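Local structure of endoglucanase (Clostridium thermocellum, 2YIK) at residues A[322-334]-A[359-371]. The protein probably hydrolyses internal beta-1,4-glucosidic bonds of cellulose, as a family 9 glycoside hydrolase. Residues are numbered along the deposited sequence; the frame is centred on the assembly and turned at random.
Sequences WSGTACILAEIND and IDFWKPIQDLLDK
The indole of Trp-362 lies against Ala-330, whose CB sits over one ring face, 3.4 Å from CD2 of the tryptophan, a CH-pi contact 16° off the ring normal. With CG beside its own backbone N (chi1 -84°), the ring turns back over helix 322-334, and its NE1 donates to OD2 of Asp-334 at 2.7 Å. This bond is nearly straight (171°) and lies in the indole plane; it reaches the carboxylate on its syn side but out of its plane, so face and edge together fix the rotation of the ring. Phe-361 packs on another flank of Ala-330: its CB lies 3.6 Å from Ala-330 CA, and its CD2 meets Asn-333 CB at 3.6 Å. Here the backbones come closest, with the CA atoms of Ala-330 and Phe-361 4.7 Å apart. A water ties the two chain segments together, donating to O of Ala-326 and to O of Phe-361. Toward Ser-323 the backbones stand further apart, 6.7 Å between the CA atoms of Ser-323 and Ile-365, and packing thins to a few apolar touches: Ile-365 CG1 lies 3.8 Å from Cys-327 SG, and Leu-368 CD2 reaches Ser-323 CB. The solvent side begins at partly exposed Asp-334 and continues to exposed Asp-360, whose OD1 caps the turn into helix 363-371 by accepting from Trp-362 N. Asn-333 also belongs to a calcium site with Asp-337, Ser-340 and Glu-344. Within the helical family 9 catalytic domain, helix 279-293 packs against Thr-325 and Ile-328, helix 342-350 meets Asn-333, and helix 392-408 covers Cys-327 and Ile-365 and supplies Tyr-406, edge-to-face with Trp-362.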
# COMPACT_ATOMS: atom_id res chain seq x y z
N TRP A 322 -6.46 -1.79 -10.61
CA TRP A 322 -7.71 -1.68 -11.36
C TRP A 322 -8.93 -2.10 -10.53
O TRP A 322 -9.98 -1.47 -10.59
CB TRP A 322 -7.67 -2.53 -12.64
CG TRP A 322 -6.99 -1.90 -13.84
CD1 TRP A 322 -6.00 -2.46 -14.61
CD2 TRP A 322 -7.28 -0.62 -14.44
NE1 TRP A 322 -5.65 -1.61 -15.63
CE2 TRP A 322 -6.40 -0.47 -15.54
CE3 TRP A 322 -8.16 0.43 -14.11
CZ2 TRP A 322 -6.43 0.67 -16.36
CZ3 TRP A 322 -8.18 1.56 -14.93
CH2 TRP A 322 -7.30 1.68 -16.03
N SER A 323 -8.80 -3.17 -9.74
CA SER A 323 -9.93 -3.63 -8.95
C SER A 323 -10.29 -2.63 -7.86
O SER A 323 -11.46 -2.43 -7.58
CB SER A 323 -9.66 -5.02 -8.35
OG SER A 323 -8.46 -5.06 -7.60
N GLY A 324 -9.28 -2.01 -7.26
CA GLY A 324 -9.55 -1.01 -6.24
C GLY A 324 -10.24 0.17 -6.89
O GLY A 324 -11.19 0.74 -6.36
N THR A 325 -9.75 0.54 -8.07
CA THR A 325 -10.31 1.65 -8.83
C THR A 325 -11.78 1.39 -9.11
O THR A 325 -12.63 2.25 -8.88
CB THR A 325 -9.54 1.85 -10.17
OG1 THR A 325 -8.18 2.21 -9.90
CG2 THR A 325 -10.18 2.96 -11.00
N ALA A 326 -12.09 0.19 -9.59
CA ALA A 326 -13.47 -0.17 -9.90
C ALA A 326 -14.36 -0.00 -8.68
O ALA A 326 -15.49 0.46 -8.81
CB ALA A 326 -13.55 -1.61 -10.41
N CYS A 327 -13.86 -0.38 -7.51
CA CYS A 327 -14.63 -0.24 -6.27
C CYS A 327 -14.96 1.22 -5.98
O CYS A 327 -16.09 1.55 -5.63
CB CYS A 327 -13.84 -0.82 -5.08
SG CYS A 327 -13.73 -2.62 -5.02
N ILE A 328 -13.98 2.09 -6.14
CA ILE A 328 -14.20 3.50 -5.86
C ILE A 328 -15.17 4.13 -6.85
O ILE A 328 -16.05 4.89 -6.46
CB ILE A 328 -12.86 4.28 -5.83
CG1 ILE A 328 -11.90 3.60 -4.84
CG2 ILE A 328 -13.11 5.74 -5.41
CD1 ILE A 328 -12.48 3.43 -3.47
N LEU A 329 -15.01 3.82 -8.14
CA LEU A 329 -15.90 4.34 -9.15
C LEU A 329 -17.32 3.85 -8.88
O LEU A 329 -18.29 4.57 -9.11
CB LEU A 329 -15.44 3.91 -10.55
CG LEU A 329 -14.20 4.64 -11.08
CD1 LEU A 329 -13.81 4.09 -12.45
CD2 LEU A 329 -14.49 6.13 -11.19
N ALA A 330 -17.45 2.63 -8.37
CA ALA A 330 -18.78 2.10 -8.07
C ALA A 330 -19.38 2.82 -6.87
O ALA A 330 -20.58 3.11 -6.85
CB ALA A 330 -18.70 0.61 -7.81
N GLU A 331 -18.56 3.11 -5.86
CA GLU A 331 -19.05 3.82 -4.68
C GLU A 331 -19.43 5.24 -5.08
O GLU A 331 -20.39 5.79 -4.56
CB GLU A 331 -17.98 3.84 -3.58
CG GLU A 331 -17.64 2.45 -3.05
CD GLU A 331 -16.55 2.45 -1.98
OE1 GLU A 331 -16.27 3.50 -1.36
OE2 GLU A 331 -15.97 1.37 -1.75
N ILE A 332 -18.69 5.81 -6.02
CA ILE A 332 -18.97 7.16 -6.50
C ILE A 332 -20.33 7.15 -7.20
O ILE A 332 -21.15 8.06 -7.01
CB ILE A 332 -17.87 7.61 -7.49
CG1 ILE A 332 -16.63 8.05 -6.70
CG2 ILE A 332 -18.38 8.71 -8.41
CD1 ILE A 332 -15.40 8.26 -7.55
N ASN A 333 -20.57 6.11 -7.98
CA ASN A 333 -21.83 5.98 -8.69
C ASN A 333 -23.00 5.82 -7.72
O ASN A 333 -24.06 6.40 -7.92
CB ASN A 333 -21.81 4.79 -9.64
CG ASN A 333 -23.14 4.61 -10.34
OD1 ASN A 333 -23.88 3.67 -10.07
ND2 ASN A 333 -23.45 5.54 -11.22
N ASP A 334 -22.79 5.02 -6.68
CA ASP A 334 -23.84 4.78 -5.68
C ASP A 334 -24.18 6.06 -4.94
O ASP A 334 -25.34 6.34 -4.67
CB ASP A 334 -23.40 3.72 -4.66
CG ASP A 334 -23.41 2.31 -5.23
OD1 ASP A 334 -24.02 2.08 -6.30
OD2 ASP A 334 -22.82 1.41 -4.58
N ILE A 359 -23.26 -1.40 -18.77
CA ILE A 359 -22.25 -0.95 -17.82
C ILE A 359 -22.88 -0.84 -16.44
O ILE A 359 -23.88 -0.13 -16.26
CB ILE A 359 -21.68 0.46 -18.18
CG1 ILE A 359 -20.78 0.37 -19.42
CG2 ILE A 359 -20.87 1.01 -17.02
CD1 ILE A 359 -21.55 0.05 -20.66
N ASP A 360 -22.32 -1.58 -15.50
CA ASP A 360 -22.75 -1.56 -14.11
C ASP A 360 -21.43 -1.50 -13.37
O ASP A 360 -20.66 -2.46 -13.37
CB ASP A 360 -23.54 -2.83 -13.75
CG ASP A 360 -23.92 -2.90 -12.27
OD1 ASP A 360 -23.21 -2.31 -11.42
OD2 ASP A 360 -24.93 -3.56 -11.94
N PHE A 361 -21.17 -0.37 -12.74
CA PHE A 361 -19.91 -0.17 -12.04
C PHE A 361 -19.48 -1.25 -11.05
O PHE A 361 -18.29 -1.50 -10.89
CB PHE A 361 -19.87 1.23 -11.43
CG PHE A 361 -19.73 2.33 -12.46
CD1 PHE A 361 -18.55 2.46 -13.20
CD2 PHE A 361 -20.78 3.20 -12.75
CE1 PHE A 361 -18.42 3.42 -14.20
CE2 PHE A 361 -20.67 4.17 -13.75
CZ PHE A 361 -19.48 4.28 -14.48
N TRP A 362 -20.43 -1.92 -10.40
CA TRP A 362 -20.08 -3.00 -9.46
C TRP A 362 -19.88 -4.35 -10.15
O TRP A 362 -19.27 -5.26 -9.58
CB TRP A 362 -21.16 -3.17 -8.39
CG TRP A 362 -21.04 -2.23 -7.22
CD1 TRP A 362 -21.97 -1.32 -6.81
CD2 TRP A 362 -19.94 -2.12 -6.30
NE1 TRP A 362 -21.52 -0.66 -5.69
CE2 TRP A 362 -20.27 -1.13 -5.36
CE3 TRP A 362 -18.69 -2.77 -6.19
CZ2 TRP A 362 -19.42 -0.76 -4.31
CZ3 TRP A 362 -17.84 -2.40 -5.14
CH2 TRP A 362 -18.21 -1.41 -4.22
N LYS A 363 -20.38 -4.50 -11.38
CA LYS A 363 -20.29 -5.76 -12.10
C LYS A 363 -18.87 -6.30 -12.27
O LYS A 363 -18.63 -7.49 -12.08
CB LYS A 363 -20.99 -5.65 -13.47
CG LYS A 363 -21.09 -6.95 -14.25
CD LYS A 363 -21.68 -8.07 -13.40
CE LYS A 363 -21.98 -9.32 -14.22
NZ LYS A 363 -22.63 -10.36 -13.37
N PRO A 364 -17.90 -5.44 -12.63
CA PRO A 364 -16.55 -5.98 -12.78
C PRO A 364 -16.01 -6.62 -11.49
O PRO A 364 -15.24 -7.58 -11.54
CB PRO A 364 -15.73 -4.77 -13.21
CG PRO A 364 -16.74 -3.96 -13.98
CD PRO A 364 -17.96 -4.04 -13.09
N ILE A 365 -16.40 -6.06 -10.35
CA ILE A 365 -15.95 -6.59 -9.07
C ILE A 365 -16.77 -7.81 -8.67
O ILE A 365 -16.28 -8.70 -7.98
CB ILE A 365 -16.01 -5.48 -7.97
CG1 ILE A 365 -14.78 -4.57 -8.09
CG2 ILE A 365 -16.12 -6.11 -6.58
CD1 ILE A 365 -13.46 -5.29 -7.88
N GLN A 366 -18.02 -7.87 -9.12
CA GLN A 366 -18.85 -9.03 -8.81
C GLN A 366 -18.23 -10.21 -9.56
O GLN A 366 -18.20 -11.34 -9.06
CB GLN A 366 -20.30 -8.81 -9.24
CG GLN A 366 -21.21 -9.98 -8.87
CD GLN A 366 -22.63 -9.83 -9.40
OE1 GLN A 366 -23.42 -10.77 -9.34
NE2 GLN A 366 -22.96 -8.65 -9.90
N ASP A 367 -17.75 -9.94 -10.77
CA ASP A 367 -17.11 -10.97 -11.59
C ASP A 367 -15.79 -11.42 -10.96
O ASP A 367 -15.46 -12.60 -10.96
CB ASP A 367 -16.83 -10.44 -13.00
CG ASP A 367 -18.08 -10.32 -13.84
OD1 ASP A 367 -19.16 -10.70 -13.36
OD2 ASP A 367 -17.98 -9.85 -14.99
N LEU A 368 -15.04 -10.46 -10.44
CA LEU A 368 -13.76 -10.75 -9.80
C LEU A 368 -14.00 -11.64 -8.58
O LEU A 368 -13.31 -12.64 -8.38
CB LEU A 368 -13.10 -9.45 -9.34
CG LEU A 368 -11.85 -9.58 -8.48
CD1 LEU A 368 -10.71 -10.20 -9.30
CD2 LEU A 368 -11.46 -8.20 -7.94
N LEU A 369 -14.98 -11.26 -7.77
CA LEU A 369 -15.31 -12.00 -6.57
C LEU A 369 -15.90 -13.39 -6.84
O LEU A 369 -15.64 -14.32 -6.08
CB LEU A 369 -16.25 -11.17 -5.69
CG LEU A 369 -15.57 -9.96 -5.04
CD1 LEU A 369 -16.59 -9.12 -4.29
CD2 LEU A 369 -14.47 -10.43 -4.09
N ASP A 370 -16.70 -13.52 -7.89
CA ASP A 370 -17.26 -14.83 -8.22
C ASP A 370 -16.10 -15.74 -8.60
O ASP A 370 -16.10 -16.93 -8.31
CB ASP A 370 -18.23 -14.76 -9.41
CG ASP A 370 -19.58 -14.17 -9.04
OD1 ASP A 370 -19.95 -14.20 -7.84
OD2 ASP A 370 -20.28 -13.68 -9.95
N LYS A 371 -15.11 -15.14 -9.25
CA LYS A 371 -13.94 -15.88 -9.70
C LYS A 371 -13.12 -16.36 -8.51
O LYS A 371 -12.77 -17.55 -8.44
CB LYS A 371 -13.10 -14.99 -10.62
CG LYS A 371 -12.13 -15.75 -11.53
CD LYS A 371 -11.40 -14.84 -12.50
CE LYS A 371 -12.33 -14.28 -13.56
NZ LYS A 371 -11.58 -13.60 -14.65
O HOH W 1 -16.34 0.13 -11.55
O HOH W 2 -23.79 1.15 -12.37